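Local coordinates for hypothetical protein Atu1540 (Agrobacterium tumefaciens str. C58, PDB 2HWJ) that is of unknown function but belongs to a putative ParB-like nuclease family, so it may act on nucleic acids, at residues H51-A57 with V83-A89; P135-L139 with I169-L174. One frame throughout, in Å; residues are numbered along the deposited sequence.

Contact 1: H51-A57 with V83-A89; sequences HIVPVVA and VLTSEVA
Two parallel strands, 52-57 and 83-89, lie side by side. Their axes come within 4.3 Å and cross at -37°. The register pairs I52 with L84, V53 with T85, P54 with S86 and V55 with E87. V53 N donates to L84 O (3.0 Å), and V53 O accepts from S86 N (3.1 Å). V55 N makes a weak bond to S86 O (3.1 Å), and V55 O accepts from V88 N (3.0 Å). Next, V88, with psi near 5°, and A89 together face V56 across a beta bulge, and A57 N bonds to A89 O (2.9 Å). At the bulge V56, with chi1 of 147°, puts CG2 3.9 Å from A89 CB.

I52, P54, L84 and S86 share one face. I52 has chi1 of -22° and chi2 t, and its CG2 lies 4.0 Å from L84 CB. S86 takes the t rotamer, in which its OG makes a weak hydrogen bond to R8 O of the same chain. R8, L9 and I52 of a second subunit pack against this face.

V53, V55, T85 and E87 lie on the other face. V55 has chi1 of 127°, and T85 is p. This sets V55 CG2 3.9 Å from T85 CG2, while T85 OG1 bonds to S10 on strand 9-13. V53 CB lies 4.3 Å from V83 CG2, and V53 also meets V72 of helix 69-77. E87 is extended (tt), and its OE2 lies 3.4 Å from A57 CB.

These are the two central strands of a four-stranded mixed sheet in a protein assigned to a putative ParB-like nuclease family.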
loop_
_atom_site.group_PDB
_atom_site.type_symbol
_atom_site.label_atom_id
_atom_site.label_comp_id
_atom_site.label_asym_id
_atom_site.label_seq_id
_atom_site.Cartn_x
_atom_site.Cartn_y
_atom_site.Cartn_z
ATOM N N HIS A 51 9.163 -25.172 -0.660
ATOM C CA HIS A 51 9.060 -23.753 -0.862
ATOM C C HIS A 51 8.427 -23.539 -2.190
ATOM O O HIS A 51 8.607 -24.339 -3.119
ATOM C CB HIS A 51 10.443 -23.099 -0.825
ATOM C CG HIS A 51 11.244 -23.537 0.347
ATOM N ND1 HIS A 51 12.134 -24.599 0.282
ATOM C CD2 HIS A 51 11.194 -23.157 1.654
ATOM C CE1 HIS A 51 12.662 -24.791 1.483
ATOM N NE2 HIS A 51 12.091 -23.947 2.334
ATOM N N ILE A 52 7.668 -22.452 -2.227
ATOM C CA ILE A 52 7.019 -21.941 -3.402
ATOM C C ILE A 52 7.572 -20.576 -3.517
ATOM O O ILE A 52 7.608 -19.858 -2.554
ATOM C CB ILE A 52 5.510 -21.698 -3.156
ATOM C CG1 ILE A 52 5.085 -22.545 -2.001
ATOM C CG2 ILE A 52 4.708 -21.928 -4.452
ATOM C CD1 ILE A 52 3.483 -22.902 -1.960
ATOM N N VAL A 53 7.786 -20.142 -4.721
ATOM C CA VAL A 53 8.440 -18.913 -4.923
ATOM C C VAL A 53 7.594 -18.174 -5.936
ATOM O O VAL A 53 7.065 -18.787 -6.842
ATOM C CB VAL A 53 9.829 -19.376 -5.325
ATOM C CG1 VAL A 53 10.285 -19.000 -6.695
ATOM C CG2 VAL A 53 10.787 -19.210 -4.140
ATOM N N PRO A 54 7.333 -16.886 -5.722
ATOM C CA PRO A 54 6.437 -16.168 -6.671
ATOM C C PRO A 54 7.188 -15.755 -7.913
ATOM O O PRO A 54 8.369 -15.478 -7.878
ATOM C CB PRO A 54 6.083 -14.910 -5.894
ATOM C CG PRO A 54 7.203 -14.599 -5.124
ATOM C CD PRO A 54 7.808 -15.978 -4.668
ATOM N N VAL A 55 6.512 -15.601 -9.008
ATOM C CA VAL A 55 7.191 -15.474 -10.307
ATOM C C VAL A 55 6.279 -14.696 -11.274
ATOM O O VAL A 55 5.095 -14.559 -11.034
ATOM C CB VAL A 55 7.320 -16.907 -10.771
ATOM C CG1 VAL A 55 6.758 -17.140 -12.184
ATOM C CG2 VAL A 55 8.669 -17.529 -10.402
ATOM N N VAL A 56 6.808 -14.159 -12.356
ATOM C CA VAL A 56 6.014 -13.359 -13.277
ATOM C C VAL A 56 6.290 -13.946 -14.619
ATOM O O VAL A 56 7.380 -14.321 -14.905
ATOM C CB VAL A 56 6.521 -11.869 -13.184
ATOM C CG1 VAL A 56 6.422 -11.136 -14.483
ATOM C CG2 VAL A 56 5.741 -11.111 -12.187
ATOM N N ALA A 57 5.348 -14.019 -15.506
ATOM C CA ALA A 57 5.678 -14.626 -16.784
ATOM C C ALA A 57 6.166 -13.483 -17.670
ATOM O O ALA A 57 5.478 -12.493 -17.800
ATOM C CB ALA A 57 4.477 -15.386 -17.398
ATOM N N VAL A 83 12.049 -25.894 -8.252
ATOM C CA VAL A 83 11.369 -25.270 -7.145
ATOM C C VAL A 83 9.886 -25.013 -7.550
ATOM O O VAL A 83 9.626 -24.687 -8.689
ATOM C CB VAL A 83 12.085 -23.982 -6.712
ATOM C CG1 VAL A 83 12.049 -22.873 -7.827
ATOM C CG2 VAL A 83 11.435 -23.394 -5.457
ATOM N N LEU A 84 8.925 -25.156 -6.641
ATOM C CA LEU A 84 7.539 -24.787 -6.922
ATOM C C LEU A 84 7.430 -23.303 -7.037
ATOM O O LEU A 84 8.203 -22.555 -6.373
ATOM C CB LEU A 84 6.687 -25.170 -5.761
ATOM C CG LEU A 84 6.728 -26.660 -5.434
ATOM C CD1 LEU A 84 5.813 -26.936 -4.295
ATOM C CD2 LEU A 84 6.464 -27.537 -6.696
ATOM N N THR A 85 6.507 -22.850 -7.869
ATOM C CA THR A 85 6.383 -21.447 -8.182
ATOM C C THR A 85 4.876 -21.178 -8.326
ATOM O O THR A 85 4.079 -22.105 -8.522
ATOM C CB THR A 85 6.854 -21.159 -9.608
ATOM O OG1 THR A 85 6.164 -22.054 -10.508
ATOM C CG2 THR A 85 8.350 -21.335 -9.818
ATOM N N SER A 86 4.503 -19.896 -8.280
ATOM C CA SER A 86 3.162 -19.488 -8.493
ATOM C C SER A 86 3.284 -18.225 -9.298
ATOM O O SER A 86 3.942 -17.267 -8.866
ATOM C CB SER A 86 2.507 -19.145 -7.187
ATOM O OG SER A 86 1.156 -18.840 -7.452
ATOM N N GLU A 87 2.703 -18.255 -10.489
ATOM C CA GLU A 87 2.700 -17.141 -11.349
ATOM C C GLU A 87 1.717 -16.152 -10.742
ATOM O O GLU A 87 0.549 -16.481 -10.568
ATOM C CB GLU A 87 2.291 -17.617 -12.757
ATOM C CG GLU A 87 2.128 -16.538 -13.817
ATOM C CD GLU A 87 1.759 -17.116 -15.247
ATOM O OE1 GLU A 87 0.602 -16.857 -15.763
ATOM O OE2 GLU A 87 2.640 -17.784 -15.864
ATOM N N VAL A 88 2.199 -14.948 -10.435
ATOM C CA VAL A 88 1.376 -13.869 -9.912
ATOM C C VAL A 88 1.137 -12.704 -10.883
ATOM O O VAL A 88 0.559 -11.675 -10.507
ATOM C CB VAL A 88 1.953 -13.255 -8.632
ATOM C CG1 VAL A 88 2.027 -14.293 -7.580
ATOM C CG2 VAL A 88 3.328 -12.620 -8.898
ATOM N N ALA A 89 1.603 -12.829 -12.113
ATOM C CA ALA A 89 1.338 -11.815 -13.107
ATOM C C ALA A 89 1.891 -12.282 -14.404
ATOM O O ALA A 89 2.850 -13.062 -14.454
ATOM C CB ALA A 89 1.960 -10.497 -12.715
#

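Contact 2: P135-L139 with I169-L174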
loop_
_atom_site.group_PDB
_atom_site.type_symbol
_atom_site.label_atom_id
_atom_site.label_comp_id
_atom_site.label_asym_id
_atom_site.label_seq_id
_atom_site.Cartn_x
_atom_site.Cartn_y
_atom_site.Cartn_z
ATOM N N PRO A 135 27.915 -7.683 0.541
ATOM C CA PRO A 135 28.096 -7.971 1.975
ATOM C C PRO A 135 27.294 -7.022 2.836
ATOM O O PRO A 135 26.890 -7.395 3.934
ATOM C CB PRO A 135 29.624 -7.809 2.213
ATOM C CG PRO A 135 30.123 -6.940 1.002
ATOM C CD PRO A 135 29.165 -7.273 -0.155
ATOM N N PHE A 136 27.007 -5.813 2.380
ATOM C CA PHE A 136 26.079 -4.996 3.218
ATOM C C PHE A 136 24.676 -5.517 3.185
ATOM O O PHE A 136 23.930 -5.341 4.175
ATOM C CB PHE A 136 26.169 -3.486 2.962
ATOM C CG PHE A 136 27.482 -2.938 3.387
ATOM C CD1 PHE A 136 28.565 -2.908 2.478
ATOM C CD2 PHE A 136 27.714 -2.601 4.736
ATOM C CE1 PHE A 136 29.824 -2.488 2.881
ATOM C CE2 PHE A 136 28.999 -2.169 5.158
ATOM C CZ PHE A 136 30.048 -2.101 4.215
ATOM N N ARG A 137 24.312 -6.200 2.096
ATOM C CA ARG A 137 23.032 -6.812 2.140
ATOM C C ARG A 137 22.965 -7.826 3.312
ATOM O O ARG A 137 21.901 -7.927 3.986
ATOM C CB ARG A 137 22.712 -7.426 0.819
ATOM C CG ARG A 137 21.423 -8.146 0.804
ATOM C CD ARG A 137 20.309 -7.229 1.086
ATOM N NE ARG A 137 19.060 -7.945 1.084
ATOM C CZ ARG A 137 18.669 -8.749 2.078
ATOM N NH1 ARG A 137 19.459 -8.930 3.131
ATOM N NH2 ARG A 137 17.509 -9.395 2.008
ATOM N N SER A 138 24.068 -8.556 3.591
ATOM C CA SER A 138 24.039 -9.572 4.661
ATOM C C SER A 138 23.997 -8.910 5.995
ATOM O O SER A 138 23.327 -9.366 6.936
ATOM C CB SER A 138 25.271 -10.403 4.664
ATOM O OG SER A 138 25.357 -11.183 3.518
ATOM N N LEU A 139 24.769 -7.843 6.097
ATOM C CA LEU A 139 24.786 -7.082 7.326
ATOM C C LEU A 139 23.383 -6.543 7.620
ATOM O O LEU A 139 22.891 -6.772 8.711
ATOM C CB LEU A 139 25.786 -5.933 7.248
ATOM C CG LEU A 139 25.973 -5.247 8.606
ATOM C CD1 LEU A 139 26.611 -6.168 9.664
ATOM C CD2 LEU A 139 26.721 -3.970 8.496
ATOM N N ILE A 169 29.921 2.141 7.489
ATOM C CA ILE A 169 30.745 1.166 8.137
ATOM C C ILE A 169 31.802 0.743 7.115
ATOM O O ILE A 169 31.507 0.508 5.933
ATOM C CB ILE A 169 29.913 0.009 8.684
ATOM C CG1 ILE A 169 28.919 0.473 9.758
ATOM C CG2 ILE A 169 30.807 -1.090 9.257
ATOM C CD1 ILE A 169 27.997 -0.707 10.234
ATOM N N ASP A 170 33.034 0.708 7.585
ATOM C CA ASP A 170 34.217 0.350 6.810
ATOM C C ASP A 170 34.083 -1.112 6.280
ATOM O O ASP A 170 33.749 -1.971 7.083
ATOM C CB ASP A 170 35.363 0.528 7.819
ATOM C CG ASP A 170 36.720 0.301 7.264
ATOM O OD1 ASP A 170 36.932 -0.084 6.099
ATOM O OD2 ASP A 170 37.662 0.515 8.065
ATOM N N ARG A 171 34.298 -1.408 4.975
ATOM C CA ARG A 171 34.203 -2.837 4.512
ATOM C C ARG A 171 35.192 -3.792 5.231
ATOM O O ARG A 171 34.903 -4.989 5.454
ATOM C CB ARG A 171 34.480 -3.021 3.025
ATOM C CG ARG A 171 33.874 -2.037 2.122
ATOM C CD ARG A 171 34.847 -1.818 0.883
ATOM N NE ARG A 171 34.112 -1.146 -0.211
ATOM C CZ ARG A 171 34.643 -0.323 -1.118
ATOM N NH1 ARG A 171 35.957 -0.053 -1.107
ATOM N NH2 ARG A 171 33.850 0.229 -2.046
ATOM N N ASP A 172 36.361 -3.254 5.522
ATOM C CA ASP A 172 37.347 -3.926 6.291
ATOM C C ASP A 172 36.873 -4.341 7.693
ATOM O O ASP A 172 37.382 -5.319 8.250
ATOM C CB ASP A 172 38.631 -3.062 6.313
ATOM C CG ASP A 172 39.255 -2.946 4.898
ATOM O OD1 ASP A 172 38.701 -3.600 3.970
ATOM O OD2 ASP A 172 40.278 -2.233 4.698
ATOM N N LEU A 173 35.901 -3.637 8.275
ATOM C CA LEU A 173 35.413 -4.050 9.574
ATOM C C LEU A 173 34.570 -5.264 9.355
ATOM O O LEU A 173 34.544 -6.178 10.168
ATOM C CB LEU A 173 34.566 -2.960 10.195
ATOM C CG LEU A 173 34.599 -2.807 11.737
ATOM C CD1 LEU A 173 33.194 -2.923 12.375
ATOM C CD2 LEU A 173 35.721 -3.663 12.510
ATOM N N LEU A 174 33.909 -5.249 8.212
ATOM C CA LEU A 174 32.880 -6.208 7.864
ATOM C C LEU A 174 33.494 -7.546 7.517
ATOM O O LEU A 174 32.851 -8.585 7.692
ATOM C CB LEU A 174 32.096 -5.724 6.647
ATOM C CG LEU A 174 30.599 -5.805 6.769
ATOM C CD1 LEU A 174 29.833 -5.563 5.460
ATOM C CD2 LEU A 174 30.166 -7.126 7.382
#
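The bump here is L174, on the helix that starts at R171. It fills a hollow formed by P135, F136 and L139 at the start of helix 135-146. L174 CD1 sits over one face of the F136 ring, 3.6 Å from its centroid and 15° off the normal, a CH-pi contact. The same CD1 lies 4.0 Å from P135 CB. L174 CD2 is 4.3 Å from L139 CD1.

F136 is the second bump. Its m rotamer carries the ring into a notch lined by I169, R171 and L174. F136 CZ comes 3.4 Å from I169 O, and R171 CG borders the ring edge, 4.1 Å from F136 CE1. One turn further along helix 135-146, L139 CD2 meets I169 CD1 at 3.9 Å. No hydrogen bond crosses; the side-chain fit is mainly apolar. D170 N-caps the second helix through D172 N to D170 OD1 (3.3 Å).

Two further helices, 157-166 and 178-189, pack against the seam. A162 and R166 of helix 157-166 also touch F136, and L165 touches L139. Helix 178-189 meets L139 through F178, and I169 through E184 and L188, so the contact lies within a cluster of four helices.

Overall arrangement
Contacts 1 and 2 lie on opposite sides of the chain's centre, with their centres about 15 and 17 Å from the centre of the chain. The two contact centres are about 31 Å apart. The nearest atoms are about 13 Å apart, so they do not touch. They follow in series: contact 1 closes along the sequence before contact 2 opens. The first joins strands of the sheet, and the second joins the starts of two helices. Their surroundings differ too. A second subunit packs on contact 1, whereas no other chain of the assembly touches contact 2. No active site is assigned here, so neither contact can be tied to one.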